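Local structure of DPS family dna-binding stress response protein (Thermosynechococcus elongatus, 2C41) at the interface of chains A and B and the interface of chains A and C. The protein forms a twelve-subunit Dps assembly that binds and oxidises iron as an antioxidant stress-response protein, and probably also binds DNA as its family does. Residues are numbered along the deposited sequence; one frame, centred on the assembly and turned at random. Chains: chain A/B/C, DPS family dna-binding stress response protein.

Chain A meets two neighbours here, B through contacts 1 and 3 and C through contacts 2 and 4. All distances given here run between the centres of the C-alpha atoms. Contacts 1 and 3 lie about 6 Å apart. They share B:Met68 and one water, and both use helix 126-149 of A, so they are parts of one patch. Contacts 2 and 4 are about 16 Å apart and belong to a two-fold interface. The two interfaces are well separated, with contacts 1 and 2 about 34 Å apart. Helix 41-68 contributes to all four contacts, so this helix serves both interfaces.

Contact 1: the interface of chains A and B. Residues chain A 143, 147; chain B 68, 70.
Helix 126-149 of the ferritin-like bundle in chain A meets the loop after helix 41-68 of chain B, where A:Arg143 forms a salt bridge with B:Asp70. The guanidinium comes end-on and gives one nitrogen to each carboxylate oxygen. NH1 of A:Arg143 lies 2.8 Å from OD2 of B:Asp70, and NH2 of A:Arg143 lies 2.9 Å from OD1 of B:Asp70. OD1 uses its syn lone pair; OD2 is met on the syn side but from somewhat out of the carboxylate plane. The two planes differ by 39°. The arginine CG stands anti to the backbone N (chi1 172°), and the chain runs straight to NE, then turns at its last torsion (chi4 -86°) to present NH1 and NH2. A:Lys147 covers one guanidinium face, with its CD 3.4 Å above the plane of A:Arg143. The lysine crosses the aspartate at about a right angle, CE of A:Lys147 lying 3.6 Å from OD2 of B:Asp70. Its ammonium may add a longer-range attraction. At the guanidinium edge, a water O is 3.0 Å from NH1 of A:Arg143 and 2.7 Å from the backbone O of B:Met68. The site ties two subunits together by a salt bridge with paired hydrogen bonds and a water link.

Contact 2: the interface of chains A and C. Residues chain A 67, 72-73, 75; chain C 34-35, 92.
Side chains of A:Gln72 and C:Gln92 reach each other through different torsions. A:Gln72 has CG anti to the carbonyl carbon (chi1 -75°) and then runs out straight. C:Gln92 starts in a similar way but bends at its second torsion (chi2 -70°), which turns its amide toward chain A. The two amides approach from opposite directions and exchange a pair of hydrogen bonds. NE2 of C:Gln92 donates to OE1 of A:Gln72 at 2.9 Å, and NE2 of A:Gln72 donates to OE1 of C:Gln92 at 3.1 Å. Each acceptor lies in the plane of the donating amide, but each donor is tilted from the carbonyl plane it meets. The amide planes are 38° apart, so the pair is twisted. The pair ties the two flips to each other. Next to it, C:Leu35, at the end of helix 6-35, fills an apolar patch. CD2 of C:Leu35 touches A:Pro73 CD at 3.8 Å and A:Gln72 CG at 3.9 Å. Its other methyl, CD1, meets the CB of A:Ala75. A:Leu67 crosses C:Trp34 at about a right angle, with CD2 of A:Leu67 3.9 Å from CB of C:Trp34. The two-fold repeats this patch with the chains exchanged. A:Pro73 CG meets the rim of the indole, 3.9 Å from CE3 of C:Trp34.

Contact 3: the interface of chains A and B. Residues chain A 137, 140-141, 144; chain B 65, 68.
B:Met68, at the end of helix 41-68, lays its side chain against helix 126-149 of A; both helices belong to the ferritin-like bundle of the Dps family. CB of B:Met68 is 4.1 Å from the backbone O of A:Gln140. The CG stands anti to the methionine's carbonyl carbon (chi1 -73°), and this CG of B:Met68 comes 3.7 Å from the same O of A:Gln140. CG of B:Met68 also faces A:Lys141 CA and lies 4.1 Å from CE3 of A:Trp144. SD of B:Met68 then lies along the backbone of A:Lys141, 3.8 Å from its CA and near its N. The water held by A:Arg143 and the backbone O of B:Met68 in contact 1 joins a third group here, its O lying 2.8 Å from the backbone O of A:Gln140. One turn earlier in B, the guanidinium of B:Arg65 meets the side-chain amide of A:Gln140 end-on. Both terminal nitrogens donate to one oxygen: NH1 of B:Arg65 is 2.7 Å from OE1 of A:Gln140, and NH2 of B:Arg65 is 2.9 Å from it. OE1 sits in the guanidinium plane, at its edge. Seen from the amide, both donors come from the same face, and NH1 stands 48° out of the carbonyl plane. This forked grip fixes which way the A:Gln140 amide is flipped. A:Gln137 flanks the arginine, with CG of A:Gln137 3.7 Å from NH1 of B:Arg65.

Contact 4: the interface of chains A and C. Residues chain A 26, 56; chain C 26, 56.
An aromatic core at a two-fold interface joins chains A and C into a pair within the dodecamer. A:Phe56 and C:Phe56, both on helices 41-68, meet across the symmetry axis. They come from opposite directions, and the CE2 atoms of A:Phe56 and C:Phe56 are 3.4 Å apart. Each ring has its CG anti to the backbone N (chi1 174° in A:Phe56 and 172° in C:Phe56), which points it toward the partner chain. The two ring planes are steeply inclined, about 44° apart, and the rings meet at their rims. CZ of C:Phe56 lies 4.0 Å above the plane of the A:Phe56 ring, offset toward the rim. A tyrosine supports each phenylalanine from its own chain. A:Phe56 places CD2 over the centre of the A:Tyr26 ring, 3.8 Å above its plane, and C:Phe56 packs on C:Tyr26 in the same way. The tyrosines also reach over the interface. CZ of A:Tyr26 lies 4.0 Å from CE2 of C:Phe56, and CZ of C:Tyr26 lies 3.9 Å from CE2 of A:Phe56. Their phenol oxygens sit at the edges of these rings, near CE2 and CZ, with OH of C:Tyr26 3.3 Å from CE2 of A:Phe56. Each phenylalanine is thus bordered by rings of both subunits, which should limit its rotation. In Dps proteins the two-fold dimer interface carries the ferroxidase centres. This aromatic cluster probably helps to hold the two subunits in the register that those centres need.

Contact 1: the interface of chains A and B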
loop_
_atom_site.group_PDB
_atom_site.type_symbol
_atom_site.label_atom_id
_atom_site.label_comp_id
_atom_site.label_asym_id
_atom_site.label_seq_id
_atom_site.Cartn_x
_atom_site.Cartn_y
_atom_site.Cartn_z
ATOM N N ARG A 143 22.108 7.007 -21.558
ATOM C CA ARG A 143 23.291 7.566 -22.195
ATOM C C ARG A 143 23.634 8.929 -21.587
ATOM O O ARG A 143 24.798 9.190 -21.278
ATOM C CB ARG A 143 23.091 7.657 -23.710
ATOM C CG ARG A 143 24.204 8.413 -24.453
ATOM C CD ARG A 143 23.827 8.617 -25.939
ATOM N NE ARG A 143 24.812 9.466 -26.604
ATOM C CZ ARG A 143 24.783 10.797 -26.606
ATOM N NH1 ARG A 143 23.812 11.459 -25.989
ATOM N NH2 ARG A 143 25.742 11.475 -27.217
ATOM N N LYS A 147 27.084 9.737 -19.574
ATOM C CA LYS A 147 27.942 10.791 -20.104
ATOM C C LYS A 147 28.293 11.821 -19.033
ATOM O O LYS A 147 29.431 12.290 -18.979
ATOM C CB LYS A 147 27.301 11.463 -21.317
ATOM C CG LYS A 147 27.462 10.681 -22.627
ATOM C CD LYS A 147 26.624 11.310 -23.768
ATOM C CE LYS A 147 27.088 12.715 -24.164
ATOM N NZ LYS A 147 28.506 12.737 -24.600
ATOM N N MET B 68 18.967 14.898 -23.021
ATOM C CA MET B 68 19.100 13.613 -23.687
ATOM C C MET B 68 19.498 13.768 -25.151
ATOM O O MET B 68 19.960 12.808 -25.777
ATOM C CB MET B 68 17.798 12.836 -23.574
ATOM C CG MET B 68 17.539 12.302 -22.183
ATOM S SD MET B 68 15.916 11.530 -22.089
ATOM C CE MET B 68 15.014 12.722 -21.160
ATOM N N ASP B 70 21.741 16.080 -25.994
ATOM C CA ASP B 70 23.032 16.763 -25.842
ATOM C C ASP B 70 22.915 18.286 -25.886
ATOM O O ASP B 70 23.881 18.974 -26.242
ATOM C CB ASP B 70 24.047 16.283 -26.898
ATOM C CG ASP B 70 24.425 14.821 -26.729
ATOM O OD1 ASP B 70 24.979 14.241 -27.687
ATOM O OD2 ASP B 70 24.177 14.247 -25.652
HETATM O O HOH W 1 21.170 10.484 -24.954
#

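Contact 2: the interface of chains A and C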
loop_
_atom_site.group_PDB
_atom_site.type_symbol
_atom_site.label_atom_id
_atom_site.label_comp_id
_atom_site.label_asym_id
_atom_site.label_seq_id
_atom_site.Cartn_x
_atom_site.Cartn_y
_atom_site.Cartn_z
ATOM N N LEU A 67 6.256 -12.899 -30.849
ATOM C CA LEU A 67 5.116 -13.822 -30.754
ATOM C C LEU A 67 3.815 -13.188 -31.239
ATOM O O LEU A 67 3.001 -13.845 -31.892
ATOM C CB LEU A 67 4.896 -14.294 -29.313
ATOM C CG LEU A 67 5.772 -15.351 -28.629
ATOM C CD1 LEU A 67 6.264 -16.440 -29.555
ATOM C CD2 LEU A 67 6.906 -14.721 -27.885
ATOM N N GLN A 72 8.810 -16.087 -33.727
ATOM C CA GLN A 72 9.398 -16.522 -32.472
ATOM C C GLN A 72 10.559 -15.625 -32.057
ATOM O O GLN A 72 11.312 -15.132 -32.905
ATOM C CB GLN A 72 9.863 -17.965 -32.544
ATOM C CG GLN A 72 8.753 -18.992 -32.483
ATOM C CD GLN A 72 9.309 -20.397 -32.414
ATOM O OE1 GLN A 72 10.524 -20.597 -32.375
ATOM N NE2 GLN A 72 8.430 -21.380 -32.405
ATOM N N PRO A 73 10.720 -15.419 -30.738
ATOM C CA PRO A 73 11.860 -14.638 -30.280
ATOM C C PRO A 73 13.128 -15.489 -30.300
ATOM O O PRO A 73 13.061 -16.701 -30.559
ATOM C CB PRO A 73 11.481 -14.290 -28.835
ATOM C CG PRO A 73 10.649 -15.457 -28.382
ATOM C CD PRO A 73 9.887 -15.900 -29.614
ATOM N N ALA A 75 15.526 -17.500 -28.137
ATOM C CA ALA A 75 15.143 -18.221 -26.912
ATOM C C ALA A 75 16.217 -19.180 -26.391
ATOM O O ALA A 75 16.357 -19.365 -25.178
ATOM C CB ALA A 75 13.820 -18.966 -27.122
ATOM N N TRP C 34 7.857 -18.011 -23.175
ATOM C CA TRP C 34 7.512 -17.447 -24.480
ATOM C C TRP C 34 6.957 -18.477 -25.460
ATOM O O TRP C 34 6.056 -18.163 -26.246
ATOM C CB TRP C 34 8.714 -16.750 -25.127
ATOM C CG TRP C 34 9.250 -15.597 -24.362
ATOM C CD1 TRP C 34 8.530 -14.658 -23.660
ATOM C CD2 TRP C 34 10.629 -15.243 -24.220
ATOM N NE1 TRP C 34 9.388 -13.744 -23.085
ATOM C CE2 TRP C 34 10.681 -14.084 -23.408
ATOM C CE3 TRP C 34 11.833 -15.797 -24.699
ATOM C CZ2 TRP C 34 11.891 -13.451 -23.080
ATOM C CZ3 TRP C 34 13.037 -15.186 -24.358
ATOM C CH2 TRP C 34 13.058 -14.017 -23.559
ATOM N N LEU C 35 7.492 -19.693 -25.413
ATOM C CA LEU C 35 7.211 -20.683 -26.459
ATOM C C LEU C 35 6.178 -21.743 -26.092
ATOM O O LEU C 35 5.788 -22.563 -26.937
ATOM C CB LEU C 35 8.504 -21.344 -26.944
ATOM C CG LEU C 35 9.578 -20.416 -27.522
ATOM C CD1 LEU C 35 10.719 -21.255 -28.066
ATOM C CD2 LEU C 35 9.010 -19.510 -28.614
ATOM N N GLN C 92 13.343 -26.453 -31.174
ATOM C CA GLN C 92 11.906 -26.495 -30.949
ATOM C C GLN C 92 11.562 -27.662 -30.035
ATOM O O GLN C 92 11.971 -28.804 -30.293
ATOM C CB GLN C 92 11.152 -26.641 -32.281
ATOM C CG GLN C 92 11.467 -25.552 -33.316
ATOM C CD GLN C 92 10.907 -24.183 -32.950
ATOM O OE1 GLN C 92 9.917 -24.070 -32.228
ATOM N NE2 GLN C 92 11.538 -23.132 -33.463
#

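Contact 3: the interface of chains A and B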
loop_
_atom_site.group_PDB
_atom_site.type_symbol
_atom_site.label_atom_id
_atom_site.label_comp_id
_atom_site.label_asym_id
_atom_site.label_seq_id
_atom_site.Cartn_x
_atom_site.Cartn_y
_atom_site.Cartn_z
ATOM N N GLN A 137 13.882 6.070 -25.883
ATOM C CA GLN A 137 13.933 7.203 -24.959
ATOM C C GLN A 137 14.598 6.832 -23.624
ATOM O O GLN A 137 15.329 7.638 -23.033
ATOM C CB GLN A 137 12.532 7.758 -24.741
ATOM C CG GLN A 137 11.937 8.397 -25.995
ATOM C CD GLN A 137 10.466 8.695 -25.853
ATOM O OE1 GLN A 137 9.618 8.052 -26.490
ATOM N NE2 GLN A 137 10.144 9.665 -25.011
ATOM N N GLN A 140 18.218 6.742 -24.326
ATOM C CA GLN A 140 18.709 8.121 -24.412
ATOM C C GLN A 140 18.900 8.715 -23.012
ATOM O O GLN A 140 19.861 9.441 -22.768
ATOM C CB GLN A 140 17.777 8.962 -25.296
ATOM C CG GLN A 140 17.852 8.563 -26.793
ATOM C CD GLN A 140 16.732 9.148 -27.640
ATOM O OE1 GLN A 140 15.578 9.255 -27.204
ATOM N NE2 GLN A 140 17.067 9.509 -28.879
ATOM N N LYS A 141 18.003 8.383 -22.088
ATOM C CA LYS A 141 18.177 8.792 -20.688
ATOM C C LYS A 141 19.439 8.171 -20.085
ATOM O O LYS A 141 20.243 8.876 -19.465
ATOM C CB LYS A 141 16.961 8.411 -19.843
ATOM C CG LYS A 141 17.107 8.825 -18.376
ATOM C CD LYS A 141 15.913 8.385 -17.538
ATOM C CE LYS A 141 15.885 6.868 -17.325
ATOM N NZ LYS A 141 14.778 6.502 -16.379
ATOM N N TRP A 144 22.620 9.774 -21.398
ATOM C CA TRP A 144 22.822 11.080 -20.762
ATOM C C TRP A 144 23.432 10.932 -19.360
ATOM O O TRP A 144 24.461 11.556 -19.068
ATOM C CB TRP A 144 21.517 11.892 -20.745
ATOM C CG TRP A 144 21.523 13.041 -19.768
ATOM C CD1 TRP A 144 22.496 14.000 -19.608
ATOM C CD2 TRP A 144 20.493 13.350 -18.831
ATOM N NE1 TRP A 144 22.129 14.881 -18.611
ATOM C CE2 TRP A 144 20.903 14.507 -18.121
ATOM C CE3 TRP A 144 19.255 12.768 -18.526
ATOM C CZ2 TRP A 144 20.121 15.081 -17.110
ATOM C CZ3 TRP A 144 18.477 13.341 -17.506
ATOM C CH2 TRP A 144 18.918 14.494 -16.825
ATOM N N ARG B 65 14.475 16.103 -21.780
ATOM C CA ARG B 65 14.576 15.752 -23.202
ATOM C C ARG B 65 15.711 16.527 -23.888
ATOM O O ARG B 65 16.458 15.964 -24.687
ATOM C CB ARG B 65 13.253 15.952 -23.941
ATOM C CG ARG B 65 13.249 15.353 -25.366
ATOM C CD ARG B 65 13.239 13.834 -25.351
ATOM N NE ARG B 65 13.523 13.266 -26.674
ATOM C CZ ARG B 65 14.035 12.056 -26.881
ATOM N NH1 ARG B 65 14.319 11.272 -25.851
ATOM N NH2 ARG B 65 14.278 11.630 -28.127
ATOM N N MET B 68 18.967 14.898 -23.021
ATOM C CA MET B 68 19.100 13.613 -23.687
ATOM C C MET B 68 19.498 13.768 -25.151
ATOM O O MET B 68 19.960 12.808 -25.777
ATOM C CB MET B 68 17.798 12.836 -23.574
ATOM C CG MET B 68 17.539 12.302 -22.183
ATOM S SD MET B 68 15.916 11.530 -22.089
ATOM C CE MET B 68 15.014 12.722 -21.160
HETATM O O HOH W 2 21.170 10.484 -24.954
#

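Contact 4: the interface of chains A and C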
loop_
_atom_site.group_PDB
_atom_site.type_symbol
_atom_site.label_atom_id
_atom_site.label_comp_id
_atom_site.label_asym_id
_atom_site.label_seq_id
_atom_site.Cartn_x
_atom_site.Cartn_y
_atom_site.Cartn_z
ATOM N N TYR A 26 21.788 -5.981 -20.520
ATOM C CA TYR A 26 21.433 -6.253 -19.129
ATOM C C TYR A 26 22.573 -6.955 -18.384
ATOM O O TYR A 26 22.963 -6.536 -17.284
ATOM C CB TYR A 26 20.143 -7.083 -19.040
ATOM C CG TYR A 26 19.893 -7.549 -17.631
ATOM C CD1 TYR A 26 19.582 -6.632 -16.626
ATOM C CD2 TYR A 26 20.031 -8.892 -17.286
ATOM C CE1 TYR A 26 19.378 -7.045 -15.319
ATOM C CE2 TYR A 26 19.821 -9.316 -15.985
ATOM C CZ TYR A 26 19.501 -8.388 -15.010
ATOM O OH TYR A 26 19.293 -8.799 -13.720
ATOM N N PHE A 56 16.478 -4.536 -18.522
ATOM C CA PHE A 56 15.901 -5.857 -18.264
ATOM C C PHE A 56 14.441 -5.964 -18.695
ATOM O O PHE A 56 14.055 -6.941 -19.338
ATOM C CB PHE A 56 16.009 -6.204 -16.783
ATOM C CG PHE A 56 15.309 -7.476 -16.416
ATOM C CD1 PHE A 56 14.009 -7.440 -15.909
ATOM C CD2 PHE A 56 15.942 -8.708 -16.576
ATOM C CE1 PHE A 56 13.344 -8.609 -15.568
ATOM C CE2 PHE A 56 15.281 -9.891 -16.230
ATOM C CZ PHE A 56 13.985 -9.839 -15.729
ATOM N N TYR C 26 17.414 -19.429 -15.707
ATOM C CA TYR C 26 16.481 -18.322 -15.895
ATOM C C TYR C 26 16.140 -18.121 -17.374
ATOM O O TYR C 26 14.957 -18.006 -17.743
ATOM C CB TYR C 26 17.023 -17.014 -15.302
ATOM C CG TYR C 26 16.147 -15.848 -15.671
ATOM C CD1 TYR C 26 14.863 -15.745 -15.147
ATOM C CD2 TYR C 26 16.570 -14.889 -16.595
ATOM C CE1 TYR C 26 14.028 -14.699 -15.496
ATOM C CE2 TYR C 26 15.735 -13.835 -16.956
ATOM C CZ TYR C 26 14.473 -13.750 -16.392
ATOM O OH TYR C 26 13.629 -12.724 -16.725
ATOM N N PHE C 56 15.579 -16.269 -11.075
ATOM C CA PHE C 56 16.194 -14.978 -11.391
ATOM C C PHE C 56 16.789 -14.305 -10.157
ATOM O O PHE C 56 17.907 -13.790 -10.200
ATOM C CB PHE C 56 15.186 -14.028 -12.032
ATOM C CG PHE C 56 15.710 -12.627 -12.193
ATOM C CD1 PHE C 56 15.478 -11.666 -11.211
ATOM C CD2 PHE C 56 16.452 -12.278 -13.320
ATOM C CE1 PHE C 56 15.964 -10.367 -11.355
ATOM C CE2 PHE C 56 16.945 -10.980 -13.472
ATOM C CZ PHE C 56 16.699 -10.026 -12.483
#